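CutA1 (Shewanella, PDB 3AHP) probably binds divalent metal ions, as a thermostable trimeric member of the CutA1 divalent ion tolerance family from a psychrotrophic bacterium. Local coordinates at the interface of chains A and B. Residues are numbered along the deposited sequence; one frame, centred on the assembly and turned at random. Chains: chain A/B, CutA1.

Contact 1: the interface of chains A and B. Residues chain A 10, 12, 41, 43, 58, 85; chain B 34, 36, 60, 62, 98.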
ATOM      1  N   PHE A  10       1.168  -6.903  -3.240  1.00 24.14           N
ATOM      2  CA  PHE A  10       1.601  -5.835  -4.129  1.00 25.77           C
ATOM      3  C   PHE A  10       2.412  -6.390  -5.300  1.00 27.01           C
ATOM      4  O   PHE A  10       3.272  -7.263  -5.146  1.00 26.96           O
ATOM      5  CB  PHE A  10       2.413  -4.757  -3.373  1.00 26.00           C
ATOM      6  CG  PHE A  10       1.628  -4.032  -2.307  1.00 26.76           C
ATOM      7  CD1 PHE A  10       1.507  -4.564  -1.023  1.00 28.40           C
ATOM      8  CD2 PHE A  10       0.969  -2.844  -2.599  1.00 26.15           C
ATOM      9  CE1 PHE A  10       0.765  -3.917  -0.052  1.00 26.31           C
ATOM     10  CE2 PHE A  10       0.249  -2.169  -1.624  1.00 24.75           C
ATOM     11  CZ  PHE A  10       0.157  -2.702  -0.349  1.00 28.00           C
ATOM     12  N   THR A  12       3.641  -5.495  -9.747  1.00 32.31           N
ATOM     13  CA  THR A  12       3.895  -4.494 -10.753  1.00 33.64           C
ATOM     14  C   THR A  12       3.878  -5.167 -12.118  1.00 33.41           C
ATOM     15  O   THR A  12       4.391  -6.256 -12.265  1.00 33.83           O
ATOM     16  CB  THR A  12       5.243  -3.816 -10.443  1.00 34.54           C
ATOM     17  OG1 THR A  12       5.022  -2.711  -9.552  1.00 36.22           O
ATOM     18  CG2 THR A  12       5.915  -3.343 -11.678  1.00 34.43           C
ATOM     19  N   VAL A  41       3.683   4.484 -12.394  1.00 22.43           N
ATOM     20  CA  VAL A  41       4.418   4.465 -11.182  1.00 23.72           C
ATOM     21  C   VAL A  41       5.850   4.334 -11.670  1.00 25.27           C
ATOM     22  O   VAL A  41       6.104   3.725 -12.702  1.00 23.98           O
ATOM     23  CB  VAL A  41       3.969   3.252 -10.360  1.00 23.49           C
ATOM     24  CG1 VAL A  41       5.097   2.280 -10.164  1.00 25.17           C
ATOM     25  CG2 VAL A  41       3.324   3.685  -9.067  1.00 17.98           C
ATOM     26  N   SER A  43       9.418   2.975 -10.966  1.00 32.43           N
ATOM     27  CA  SER A  43      10.242   2.090 -10.160  1.00 33.57           C
ATOM     28  C   SER A  43      11.716   2.397 -10.370  1.00 33.69           C
ATOM     29  O   SER A  43      12.170   2.537 -11.496  1.00 32.87           O
ATOM     30  CB  SER A  43       9.946   0.623 -10.491  1.00 33.59           C
ATOM     31  OG  SER A  43       8.612   0.282 -10.131  1.00 36.72           O
ATOM     32  N   PRO A  58       0.970  -0.557 -11.058  1.00 30.20           N
ATOM     33  CA  PRO A  58       1.005  -1.269  -9.822  1.00 28.37           C
ATOM     34  C   PRO A  58      -0.288  -2.003  -9.638  1.00 27.82           C
ATOM     35  O   PRO A  58      -1.314  -1.617 -10.103  1.00 26.04           O
ATOM     36  CB  PRO A  58       1.188  -0.158  -8.825  1.00 27.28           C
ATOM     37  CG  PRO A  58       0.573   0.899  -9.387  1.00 29.05           C
ATOM     38  CD  PRO A  58       0.810   0.869 -10.804  1.00 28.90           C
ATOM     39  N   GLU A  85       8.229  -8.109  -9.272  1.00 28.42           N
ATOM     40  CA  GLU A  85       7.951  -7.722  -7.902  1.00 27.57           C
ATOM     41  C   GLU A  85       6.625  -8.336  -7.467  1.00 26.22           C
ATOM     42  O   GLU A  85       5.623  -8.289  -8.186  1.00 26.28           O
ATOM     43  CB  GLU A  85       7.953  -6.199  -7.754  1.00 28.55           C
ATOM     44  CG  GLU A  85       7.308  -5.641  -6.493  1.00 32.51           C
ATOM     45  CD  GLU A  85       7.252  -4.103  -6.494  1.00 40.56           C
ATOM     46  OE1 GLU A  85       8.068  -3.467  -7.205  1.00 40.42           O
ATOM     47  OE2 GLU A  85       6.413  -3.533  -5.763  1.00 41.91           O
TER
ATOM     48  N   CYS B  34      14.762  -1.618  -4.354  1.00 30.07           N
ATOM     49  CA  CYS B  34      13.822  -0.954  -5.246  1.00 29.17           C
ATOM     50  C   CYS B  34      12.929   0.054  -4.540  1.00 27.18           C
ATOM     51  O   CYS B  34      12.440  -0.187  -3.420  1.00 24.56           O
ATOM     52  CB  CYS B  34      12.939  -1.962  -5.967  1.00 30.28           C
ATOM     53  SG  CYS B  34      11.625  -1.167  -6.917  1.00 35.42           S
ATOM     54  N   GLN B  36       9.577   2.841  -5.383  1.00 23.44           N
ATOM     55  CA  GLN B  36       8.475   3.155  -6.285  1.00 22.80           C
ATOM     56  C   GLN B  36       7.951   4.539  -5.954  1.00 21.41           C
ATOM     57  O   GLN B  36       7.652   4.841  -4.804  1.00 20.47           O
ATOM     58  CB  GLN B  36       7.372   2.105  -6.114  1.00 24.27           C
ATOM     59  CG  GLN B  36       6.193   2.200  -7.073  1.00 25.47           C
ATOM     60  CD  GLN B  36       5.076   1.211  -6.717  1.00 28.11           C
ATOM     61  OE1 GLN B  36       5.250  -0.004  -6.817  1.00 25.48           O
ATOM     62  NE2 GLN B  36       3.951   1.734  -6.232  1.00 30.76           N
ATOM     63  N   GLN B  60       6.944   3.866  -2.197  1.00 23.15           N
ATOM     64  CA  GLN B  60       7.116   2.564  -1.562  1.00 24.43           C
ATOM     65  C   GLN B  60       8.577   2.121  -1.585  1.00 23.00           C
ATOM     66  O   GLN B  60       9.195   2.090  -2.637  1.00 23.14           O
ATOM     67  CB  GLN B  60       6.277   1.497  -2.256  1.00 25.13           C
ATOM     68  CG  GLN B  60       4.764   1.676  -2.208  1.00 27.11           C
ATOM     69  CD  GLN B  60       4.049   0.531  -2.938  1.00 34.74           C
ATOM     70  OE1 GLN B  60       2.821   0.537  -3.073  1.00 30.92           O
ATOM     71  NE2 GLN B  60       4.836  -0.454  -3.431  1.00 31.19           N
ATOM     72  N   LYS B  62      11.200  -1.048  -0.751  1.00 21.27           N
ATOM     73  CA  LYS B  62      11.312  -2.442  -0.395  1.00 22.90           C
ATOM     74  C   LYS B  62      12.725  -2.767   0.019  1.00 23.14           C
ATOM     75  O   LYS B  62      13.681  -2.443  -0.693  1.00 23.67           O
ATOM     76  CB  LYS B  62      10.817  -3.346  -1.523  1.00 23.89           C
ATOM     77  CG  LYS B  62       9.334  -3.163  -1.822  1.00 25.69           C
ATOM     78  CD  LYS B  62       9.072  -3.160  -3.311  1.00 35.62           C
ATOM     79  CE  LYS B  62       8.932  -1.757  -3.868  1.00 38.19           C
ATOM     80  NZ  LYS B  62       7.502  -1.485  -4.231  1.00 47.40           N
ATOM     81  N   TYR B  98      12.445 -12.987  -5.930  1.00 37.65           N
ATOM     82  CA  TYR B  98      12.386 -11.566  -5.671  1.00 37.27           C
ATOM     83  C   TYR B  98      12.861 -11.198  -4.299  1.00 37.20           C
ATOM     84  O   TYR B  98      13.529 -10.241  -4.126  1.00 38.08           O
ATOM     85  CB  TYR B  98      10.999 -11.001  -5.905  1.00 36.54           C
ATOM     86  CG  TYR B  98      10.937  -9.502  -5.797  1.00 34.05           C
ATOM     87  CD1 TYR B  98      10.370  -8.902  -4.741  1.00 31.11           C
ATOM     88  CD2 TYR B  98      11.447  -8.711  -6.763  1.00 33.40           C
ATOM     89  CE1 TYR B  98      10.335  -7.570  -4.648  1.00 36.03           C
ATOM     90  CE2 TYR B  98      11.391  -7.401  -6.680  1.00 34.05           C
ATOM     91  CZ  TYR B  98      10.846  -6.818  -5.620  1.00 33.04           C
ATOM     92  OH  TYR B  98      10.791  -5.477  -5.543  1.00 29.63           O
TER
HETATM   93  O   HOH W   1       3.783  -2.613  -6.121  1.00 33.02           O

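Contact 2: the interface of chains A and B. Residues chain A 82-84, 86; chain B 95, 97-98.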
ATOM      1  N   GLU A  82      11.400 -12.442 -15.649  1.00 39.27           N
ATOM      2  CA  GLU A  82      11.828 -13.636 -14.950  1.00 40.04           C
ATOM      3  C   GLU A  82      11.530 -13.557 -13.468  1.00 38.70           C
ATOM      4  O   GLU A  82      11.087 -14.540 -12.875  1.00 39.43           O
ATOM      5  CB  GLU A  82      13.322 -13.852 -15.136  1.00 41.28           C
ATOM      6  CG  GLU A  82      13.701 -14.291 -16.519  1.00 49.47           C
ATOM      7  CD  GLU A  82      14.401 -15.631 -16.502  1.00 60.44           C
ATOM      8  OE1 GLU A  82      13.696 -16.652 -16.655  1.00 62.76           O
ATOM      9  OE2 GLU A  82      15.634 -15.667 -16.260  1.00 62.16           O
ATOM     10  N   VAL A  83      11.893 -12.442 -12.843  1.00 36.79           N
ATOM     11  CA  VAL A  83      11.635 -12.277 -11.409  1.00 35.12           C
ATOM     12  C   VAL A  83      10.993 -10.947 -11.049  1.00 33.28           C
ATOM     13  O   VAL A  83      11.670  -9.985 -10.736  1.00 32.12           O
ATOM     14  CB  VAL A  83      12.849 -12.668 -10.493  1.00 35.33           C
ATOM     15  CG1 VAL A  83      14.177 -12.582 -11.239  1.00 34.94           C
ATOM     16  CG2 VAL A  83      12.857 -11.878  -9.189  1.00 33.19           C
ATOM     17  N   PRO A  84       9.661 -10.888 -11.154  1.00 33.69           N
ATOM     18  CA  PRO A  84       8.910  -9.649 -11.019  1.00 32.72           C
ATOM     19  C   PRO A  84       8.683  -9.323  -9.548  1.00 30.73           C
ATOM     20  O   PRO A  84       8.973 -10.145  -8.679  1.00 29.45           O
ATOM     21  CB  PRO A  84       7.568  -9.973 -11.708  1.00 33.35           C
ATOM     22  CG  PRO A  84       7.613 -11.450 -12.086  1.00 32.08           C
ATOM     23  CD  PRO A  84       8.768 -12.046 -11.343  1.00 33.32           C
ATOM     24  N   PHE A  86       6.665  -9.023  -6.339  1.00 24.64           N
ATOM     25  CA  PHE A  86       5.511  -9.735  -5.858  1.00 24.22           C
ATOM     26  C   PHE A  86       5.700  -9.943  -4.368  1.00 23.96           C
ATOM     27  O   PHE A  86       6.627 -10.629  -3.956  1.00 25.39           O
ATOM     28  CB  PHE A  86       5.388 -11.070  -6.596  1.00 24.31           C
ATOM     29  CG  PHE A  86       4.073 -11.751  -6.405  1.00 21.93           C
ATOM     30  CD1 PHE A  86       2.962 -11.386  -7.175  1.00 20.97           C
ATOM     31  CD2 PHE A  86       3.939 -12.763  -5.466  1.00 16.13           C
ATOM     32  CE1 PHE A  86       1.737 -12.054  -7.035  1.00 16.65           C
ATOM     33  CE2 PHE A  86       2.717 -13.419  -5.296  1.00 19.21           C
ATOM     34  CZ  PHE A  86       1.620 -13.088  -6.111  1.00 15.99           C
TER
ATOM     35  N   PHE B  95       7.242 -13.829  -4.018  1.00 26.99           N
ATOM     36  CA  PHE B  95       8.050 -14.630  -4.916  1.00 29.52           C
ATOM     37  C   PHE B  95       9.457 -14.799  -4.372  1.00 30.60           C
ATOM     38  O   PHE B  95      10.227 -13.849  -4.354  1.00 32.48           O
ATOM     39  CB  PHE B  95       8.086 -14.029  -6.321  1.00 29.05           C
ATOM     40  CG  PHE B  95       8.603 -14.975  -7.361  1.00 31.41           C
ATOM     41  CD1 PHE B  95       8.261 -16.325  -7.324  1.00 34.34           C
ATOM     42  CD2 PHE B  95       9.473 -14.539  -8.348  1.00 34.19           C
ATOM     43  CE1 PHE B  95       8.774 -17.223  -8.253  1.00 34.05           C
ATOM     44  CE2 PHE B  95       9.970 -15.424  -9.298  1.00 37.55           C
ATOM     45  CZ  PHE B  95       9.605 -16.771  -9.257  1.00 35.58           C
ATOM     46  N   PRO B  97      12.419 -15.743  -5.406  1.00 34.85           N
ATOM     47  CA  PRO B  97      13.570 -15.150  -6.095  1.00 36.44           C
ATOM     48  C   PRO B  97      13.593 -13.620  -6.075  1.00 37.04           C
ATOM     49  O   PRO B  97      14.662 -13.019  -6.232  1.00 36.82           O
ATOM     50  CB  PRO B  97      13.430 -15.656  -7.544  1.00 35.72           C
ATOM     51  CG  PRO B  97      12.634 -16.886  -7.439  1.00 36.28           C
ATOM     52  CD  PRO B  97      11.675 -16.655  -6.289  1.00 35.79           C
ATOM     53  N   TYR B  98      12.445 -12.987  -5.930  1.00 37.65           N
ATOM     54  CA  TYR B  98      12.386 -11.566  -5.671  1.00 37.27           C
ATOM     55  C   TYR B  98      12.861 -11.198  -4.299  1.00 37.20           C
ATOM     56  O   TYR B  98      13.529 -10.241  -4.126  1.00 38.08           O
ATOM     57  CB  TYR B  98      10.999 -11.001  -5.905  1.00 36.54           C
ATOM     58  CG  TYR B  98      10.937  -9.502  -5.797  1.00 34.05           C
ATOM     59  CD1 TYR B  98      10.370  -8.902  -4.741  1.00 31.11           C
ATOM     60  CD2 TYR B  98      11.447  -8.711  -6.763  1.00 33.40           C
ATOM     61  CE1 TYR B  98      10.335  -7.570  -4.648  1.00 36.03           C
ATOM     62  CE2 TYR B  98      11.391  -7.401  -6.680  1.00 34.05           C
ATOM     63  CZ  TYR B  98      10.846  -6.818  -5.620  1.00 33.04           C
ATOM     64  OH  TYR B  98      10.791  -5.477  -5.543  1.00 29.63           O
TER

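Contact 3: the interface of chains A and B. Residues chain A 68, 72, 76, 86-87; chain B 93-96, 99.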
ATOM      1  N   TYR A  68      -2.713 -18.408  -1.923  1.00 32.82           N
ATOM      2  CA  TYR A  68      -1.500 -17.675  -2.311  1.00 33.34           C
ATOM      3  C   TYR A  68      -0.612 -18.391  -3.350  1.00 33.88           C
ATOM      4  O   TYR A  68      -0.128 -17.762  -4.303  1.00 34.94           O
ATOM      5  CB  TYR A  68      -0.659 -17.268  -1.090  1.00 33.44           C
ATOM      6  CG  TYR A  68       0.715 -16.737  -1.474  1.00 34.20           C
ATOM      7  CD1 TYR A  68       0.920 -15.376  -1.680  1.00 31.47           C
ATOM      8  CD2 TYR A  68       1.777 -17.608  -1.734  1.00 32.28           C
ATOM      9  CE1 TYR A  68       2.141 -14.899  -2.106  1.00 33.12           C
ATOM     10  CE2 TYR A  68       3.010 -17.128  -2.128  1.00 32.31           C
ATOM     11  CZ  TYR A  68       3.178 -15.772  -2.314  1.00 31.26           C
ATOM     12  OH  TYR A  68       4.372 -15.289  -2.753  1.00 32.46           O
ATOM     13  N   GLU A  72       0.377 -16.640  -6.760  1.00 26.64           N
ATOM     14  CA  GLU A  72       1.776 -16.504  -7.110  1.00 27.47           C
ATOM     15  C   GLU A  72       2.110 -17.072  -8.503  1.00 28.63           C
ATOM     16  O   GLU A  72       2.519 -16.329  -9.388  1.00 30.54           O
ATOM     17  CB  GLU A  72       2.661 -17.112  -6.031  1.00 25.87           C
ATOM     18  CG  GLU A  72       4.090 -16.697  -6.162  1.00 27.22           C
ATOM     19  CD  GLU A  72       5.001 -17.605  -5.416  1.00 28.02           C
ATOM     20  OE1 GLU A  72       5.091 -18.779  -5.817  1.00 30.57           O
ATOM     21  OE2 GLU A  72       5.570 -17.167  -4.393  1.00 31.18           O
ATOM     22  N   ILE A  76       3.096 -15.017 -11.914  1.00 32.74           N
ATOM     23  CA  ILE A  76       4.496 -15.097 -12.283  1.00 33.55           C
ATOM     24  C   ILE A  76       4.808 -15.728 -13.636  1.00 34.84           C
ATOM     25  O   ILE A  76       5.656 -15.279 -14.358  1.00 35.53           O
ATOM     26  CB  ILE A  76       5.264 -15.871 -11.255  1.00 32.95           C
ATOM     27  CG1 ILE A  76       6.019 -14.950 -10.340  1.00 33.00           C
ATOM     28  CG2 ILE A  76       6.275 -16.647 -11.915  1.00 33.68           C
ATOM     29  CD1 ILE A  76       5.235 -13.973  -9.689  1.00 27.55           C
ATOM     30  N   PHE A  86       6.665  -9.023  -6.339  1.00 24.64           N
ATOM     31  CA  PHE A  86       5.511  -9.735  -5.858  1.00 24.22           C
ATOM     32  C   PHE A  86       5.700  -9.943  -4.368  1.00 23.96           C
ATOM     33  O   PHE A  86       6.627 -10.629  -3.956  1.00 25.39           O
ATOM     34  CB  PHE A  86       5.388 -11.070  -6.596  1.00 24.31           C
ATOM     35  CG  PHE A  86       4.073 -11.751  -6.405  1.00 21.93           C
ATOM     36  CD1 PHE A  86       2.962 -11.386  -7.175  1.00 20.97           C
ATOM     37  CD2 PHE A  86       3.939 -12.763  -5.466  1.00 16.13           C
ATOM     38  CE1 PHE A  86       1.737 -12.054  -7.035  1.00 16.65           C
ATOM     39  CE2 PHE A  86       2.717 -13.419  -5.296  1.00 19.21           C
ATOM     40  CZ  PHE A  86       1.620 -13.088  -6.111  1.00 15.99           C
ATOM     41  N   ILE A  87       4.940  -9.216  -3.558  1.00 23.71           N
ATOM     42  CA  ILE A  87       5.141  -9.282  -2.117  1.00 24.71           C
ATOM     43  C   ILE A  87       3.828  -9.382  -1.347  1.00 24.71           C
ATOM     44  O   ILE A  87       2.809  -8.833  -1.752  1.00 25.17           O
ATOM     45  CB  ILE A  87       6.008  -8.118  -1.584  1.00 24.90           C
ATOM     46  CG1 ILE A  87       5.349  -6.781  -1.886  1.00 23.53           C
ATOM     47  CG2 ILE A  87       7.402  -8.158  -2.196  1.00 23.31           C
ATOM     48  CD1 ILE A  87       5.888  -5.647  -1.053  1.00 27.55           C
TER
ATOM     49  N   GLY B  93       5.643 -12.606   2.892  1.00 27.98           N
ATOM     50  CA  GLY B  93       5.616 -13.552   1.793  1.00 26.54           C
ATOM     51  C   GLY B  93       5.944 -12.891   0.480  1.00 26.97           C
ATOM     52  O   GLY B  93       5.925 -11.665   0.369  1.00 28.62           O
ATOM     53  N   GLY B  94       6.251 -13.710  -0.518  1.00 25.79           N
ATOM     54  CA  GLY B  94       6.217 -13.291  -1.901  1.00 24.16           C
ATOM     55  C   GLY B  94       7.052 -14.209  -2.762  1.00 25.56           C
ATOM     56  O   GLY B  94       7.561 -15.226  -2.290  1.00 25.07           O
ATOM     57  N   PHE B  95       7.242 -13.829  -4.018  1.00 26.99           N
ATOM     58  CA  PHE B  95       8.050 -14.630  -4.916  1.00 29.52           C
ATOM     59  C   PHE B  95       9.457 -14.799  -4.372  1.00 30.60           C
ATOM     60  O   PHE B  95      10.227 -13.849  -4.354  1.00 32.48           O
ATOM     61  CB  PHE B  95       8.086 -14.029  -6.321  1.00 29.05           C
ATOM     62  CG  PHE B  95       8.603 -14.975  -7.361  1.00 31.41           C
ATOM     63  CD1 PHE B  95       8.261 -16.325  -7.324  1.00 34.34           C
ATOM     64  CD2 PHE B  95       9.473 -14.539  -8.348  1.00 34.19           C
ATOM     65  CE1 PHE B  95       8.774 -17.223  -8.253  1.00 34.05           C
ATOM     66  CE2 PHE B  95       9.970 -15.424  -9.298  1.00 37.55           C
ATOM     67  CZ  PHE B  95       9.605 -16.771  -9.257  1.00 35.58           C
ATOM     68  N   GLY B  96       9.781 -16.015  -3.939  1.00 32.09           N
ATOM     69  CA  GLY B  96      11.108 -16.364  -3.424  1.00 32.53           C
ATOM     70  C   GLY B  96      12.305 -15.681  -4.063  1.00 34.01           C
ATOM     71  O   GLY B  96      13.147 -15.136  -3.349  1.00 34.31           O
ATOM     72  N   LEU B  99      12.543 -11.993  -3.315  1.00 20.00           N
ATOM     73  CA  LEU B  99      12.917 -11.666  -1.994  1.00 20.00           C
ATOM     74  C   LEU B  99      14.383 -11.881  -1.774  1.00 20.00           C
ATOM     75  O   LEU B  99      15.035 -11.112  -1.120  1.00 36.24           O
ATOM     76  CB  LEU B  99      12.077 -12.455  -1.015  1.00 20.00           C
ATOM     77  CG  LEU B  99      10.558 -12.422  -1.103  1.00 20.00           C
ATOM     78  CD1 LEU B  99       9.964 -13.261  -0.052  1.00 20.00           C
ATOM     79  CD2 LEU B  99       9.997 -11.062  -1.024  1.00 20.00           C
TER

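Contact 1: the interface of chains A and B
A:Glu85 reaches across to B:Lys62, a charged contact of a subunit interface where strands, a loop and a helix of the two copies meet and help to hold the CutA1 trimer together. The ammonium NZ of B:Lys62 lies 2.8 Å from the carboxylate OE2 of A:Glu85, a hydrogen bond and salt bridge in one. The nitrogen approaches from above the carboxylate plane, 42° out of it. The lysine chain bends at chi2, chi3 and chi4, whereas the glutamate is extended beyond CG, with CG anti to its backbone N (chi1 164°), and the two side chains meet at about a right angle.

A water extends the polar contact. The water O lies 2.8 Å from OE2 of A:Glu85. The same water O is 3.1 Å from the amide OE1 of B:Gln36. OE2 thus has both the ammonium and the water as partners, which would be expected to stabilise its negative charge.

Packing supports the same side chains. The ring of B:Tyr98 presents one face to A:Glu85, whose CA stands over the ring centre, 3.7 Å from the centroid, in a CH-pi contact; the carboxylate plane is turned 21° from the ring. Farther along, the extended B:Gln36 passes A:Val41 nearly at a right angle, its CG and CD against CG1. An antiparallel bridge pairs A:Ser43 with B:Gln36 nearby, which may help to align this crossing. The amide nitrogen NE2 of B:Gln36 ends 3.5 Å from the methyl CG2 of A:Val41.

Contact 2: the interface of chains A and B
The methyl CG2 of A:Val83 points at the first turn of the B-chain helix 96-105, 3.5 Å from the backbone N of B:Tyr98. It packs also on CA of B:Tyr98 and, more loosely, on CB of B:Pro97. Next along chain A, the carbonyl O of A:Pro84 comes 3.4 Å from the ring carbon CD2 of B:Tyr98, close to CB and CG as well, so a backbone oxygen borders the inner end of the tyrosine side chain.

A backbone hydrogen bond also crosses: N of B:Phe95 donates to O of A:Phe86 at 3.3 Å. With 144° at the hydrogen, and the donor 43° out of the carbonyl plane, this is a long and bent bond. The same N lies at the in-plane edge of the A:Phe86 ring, 3.8 Å from CD2. The ring of B:Phe95 runs obliquely past A:Pro84, its CD2 4.0 Å from the proline CD. Its CG is anti to the backbone N (chi1 -165°), which carries the ring toward the loop of chain A.

Behind this shell, within chain B, CD of B:Pro97 stands 3.3 Å above the centre of the B:Phe95 ring and backs it from one face.

In the fold, this is a loop-to-helix part of the subunit interface of the CutA1 trimer: the A-chain loop leading into strand 86-91 lies against the start of the B-chain helix 96-105 and the residue just before it.

Contact 3: the interface of chains A and B
This is a strand-and-helix interface between neighbouring copies of CutA1, and it pairs strand 86-91 of one subunit with strand 93-94 of its neighbour within the three-chain assembly. An antiparallel bridge pairs A:Ile87 with B:Gly94, while the bond from B:Phe95 to A:Phe86 continues the register.

A:Ile76 packs on the phenylalanine ring. Its CG1 stands over the centre of the B:Phe95 ring, 3.8 Å from the centroid, and its distances to the ring carbons are nearly equal, as expected for a CH-pi contact onto a face. At the rim, the extended A:Glu72, CG anti to its backbone N (chi1 -165°), crosses the phenylalanine side chain at about a right angle, with carboxylate CD 4.0 Å from ring CD1 and the two planes 78° apart.

The glutamate is positioned from its own helix: the phenol OH of A:Tyr68 donates to OE2 of A:Glu72 at 2.8 Å, on the anti side of the carboxylate and 30° out of its plane. On the other flank, the methyl CG2 of A:Ile87 touches CD2 of B:Leu99 at 4.1 Å.

In the fold, helix 68-78 and strand 86-91 of chain A together receive B-chain strand 93-94 and the start of helix 96-105.

Contacts 2 and 3 are nearly continuous, the centres of their C-alpha atoms about 6 Å apart, and they share A:Phe86 and B:Phe95. Contact 1 lies farther off, about 11 Å from contact 2 and 12 Å from contact 3 between the same kind of centres, and meets contact 2 at B:Tyr98. The B-chain helix 96-105 takes part in all three. A-chain residues 82-87 are divided among them, A:Glu85 serving contact 1 between neighbours that serve contacts 2 and 3. The salt bridge and water link of contact 1 therefore adjoin the ring packing and backbone pairing of contacts 2 and 3. Repeated around the three-chain assembly, such a boundary may contribute to the protein's stability.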